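Local structure of GCN5-related N-acetyltransferase (Brucella abortus, 7N1L) at residues A49-R54 / R146-G151. The protein probably transfers an acyl group, most likely acetyl from acetyl-CoA, to an amine, as other members of the GNAT family do. Numbering follows the deposited sequence.
Sequences AQALKR and RVPEDG
With chi1 at 160°, Val147 carries CG1 anti to its backbone N, and the cis peptide bond that follows turns the ring of Pro148 to the same neighbour, Ala51. The methyl of Ala51 points at the loop and lies over one face of the Pro148 ring, shifted toward its CG-CD edge: Ala51 CB is 3.6 Å from Pro148 CD and 3.9 Å from Pro148 CG. Val147 CG1 comes up to the carbonyl end of the same alanine, 3.8 Å from Ala51 O, while its distance to Ala51 CB is a looser 4.3 Å. Ala51 is touched by two consecutive loop residues, one at its methyl and one mainly at its carbonyl oxygen. No hydrogen bond crosses, and the patch is small, about 125 Å² over both sides. Val147's other branch turns back on its own segment, where CG2 sits 3.3 Å above the guanidinium plane of Arg146, nearer its edge than its centre. This is surface packing within the GNAT fold, between the C-terminal turn of helix 38-52 and the loop that leaves strand 137-144, at one edge of the sheet, and leads into helix 150-158; next to it, Val98 of the second subunit packs on Ala49 and Leu52.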
loop_
_atom_site.group_PDB
_atom_site.type_symbol
_atom_site.label_atom_id
_atom_site.label_comp_id
_atom_site.label_asym_id
_atom_site.label_seq_id
_atom_site.Cartn_x
_atom_site.Cartn_y
_atom_site.Cartn_z
ATOM N N ALA A 49 -4.176 6.468 16.922
ATOM C CA ALA A 49 -5.496 6.574 16.316
ATOM C C ALA A 49 -6.265 7.786 16.826
ATOM O O ALA A 49 -7.114 8.324 16.107
ATOM C CB ALA A 49 -6.287 5.288 16.569
ATOM N N GLN A 50 -5.989 8.234 18.056
ATOM C CA GLN A 50 -6.691 9.402 18.587
ATOM C C GLN A 50 -6.410 10.657 17.760
ATOM O O GLN A 50 -7.239 11.576 17.720
ATOM C CB GLN A 50 -6.320 9.625 20.058
ATOM N N ALA A 51 -5.261 10.711 17.085
ATOM C CA ALA A 51 -5.011 11.802 16.147
ATOM C C ALA A 51 -5.881 11.670 14.901
ATOM O O ALA A 51 -6.513 12.641 14.468
ATOM C CB ALA A 51 -3.531 11.843 15.766
ATOM N N LEU A 52 -5.930 10.472 14.314
ATOM C CA LEU A 52 -6.666 10.228 13.078
ATOM C C LEU A 52 -8.173 10.078 13.287
ATOM O O LEU A 52 -8.895 9.861 12.307
ATOM C CB LEU A 52 -6.108 8.981 12.381
ATOM N N LYS A 53 -8.655 10.186 14.529
ATOM C CA LYS A 53 -10.080 10.155 14.857
ATOM C C LYS A 53 -10.766 8.878 14.379
ATOM O O LYS A 53 -10.127 8.000 13.792
ATOM C CB LYS A 53 -10.792 11.382 14.278
ATOM N N ARG A 54 -12.067 8.769 14.637
ATOM C CA ARG A 54 -12.841 7.594 14.250
ATOM C C ARG A 54 -14.336 7.846 14.422
ATOM O O ARG A 54 -14.858 7.804 15.538
ATOM C CB ARG A 54 -12.418 6.375 15.070
ATOM N N ARG A 146 -2.029 13.662 6.766
ATOM C CA ARG A 146 -2.033 15.103 7.006
ATOM C C ARG A 146 -1.920 15.390 8.492
ATOM O O ARG A 146 -1.218 16.320 8.907
ATOM C CB ARG A 146 -3.295 15.746 6.434
ATOM C CG ARG A 146 -3.188 17.250 6.311
ATOM C CD ARG A 146 -4.554 17.882 6.147
ATOM N NE ARG A 146 -5.423 17.494 7.254
ATOM C CZ ARG A 146 -5.656 18.246 8.323
ATOM N NH1 ARG A 146 -5.139 19.464 8.441
ATOM N NH2 ARG A 146 -6.422 17.767 9.302
ATOM N N VAL A 147 -2.660 14.636 9.293
ATOM C CA VAL A 147 -2.596 14.691 10.745
ATOM C C VAL A 147 -2.385 13.258 11.205
ATOM O O VAL A 147 -3.014 12.343 10.655
ATOM C CB VAL A 147 -3.884 15.298 11.327
ATOM C CG1 VAL A 147 -4.054 14.930 12.787
ATOM C CG2 VAL A 147 -3.878 16.797 11.158
ATOM N N PRO A 148 -1.500 12.996 12.183
ATOM C CA PRO A 148 -0.564 13.940 12.794
ATOM C C PRO A 148 0.633 14.239 11.881
ATOM O O PRO A 148 1.034 13.382 11.098
ATOM C CB PRO A 148 -0.116 13.208 14.065
ATOM C CG PRO A 148 -0.263 11.763 13.726
ATOM C CD PRO A 148 -1.431 11.658 12.801
ATOM N N GLU A 149 1.217 15.429 12.016
ATOM C CA GLU A 149 2.263 15.885 11.106
ATOM C C GLU A 149 3.608 15.179 11.297
ATOM O O GLU A 149 4.527 15.426 10.500
ATOM C CB GLU A 149 2.468 17.399 11.295
ATOM C CG GLU A 149 2.834 17.794 12.760
ATOM C CD GLU A 149 3.329 19.242 12.904
ATOM O OE1 GLU A 149 3.189 20.027 11.941
ATOM O OE2 GLU A 149 3.863 19.598 13.982
ATOM N N ASP A 150 3.764 14.345 12.337
ATOM C CA ASP A 150 5.097 13.856 12.701
ATOM C C ASP A 150 5.705 12.979 11.602
ATOM O O ASP A 150 6.911 13.064 11.333
ATOM C CB ASP A 150 5.041 13.157 14.059
ATOM C CG ASP A 150 4.559 14.101 15.170
ATOM O OD1 ASP A 150 5.180 15.167 15.418
ATOM O OD2 ASP A 150 3.515 13.799 15.768
ATOM N N GLY A 151 4.901 12.124 10.961
ATOM C CA GLY A 151 5.426 11.371 9.831
ATOM C C GLY A 151 5.946 12.289 8.736
ATOM O O GLY A 151 7.071 12.129 8.243
#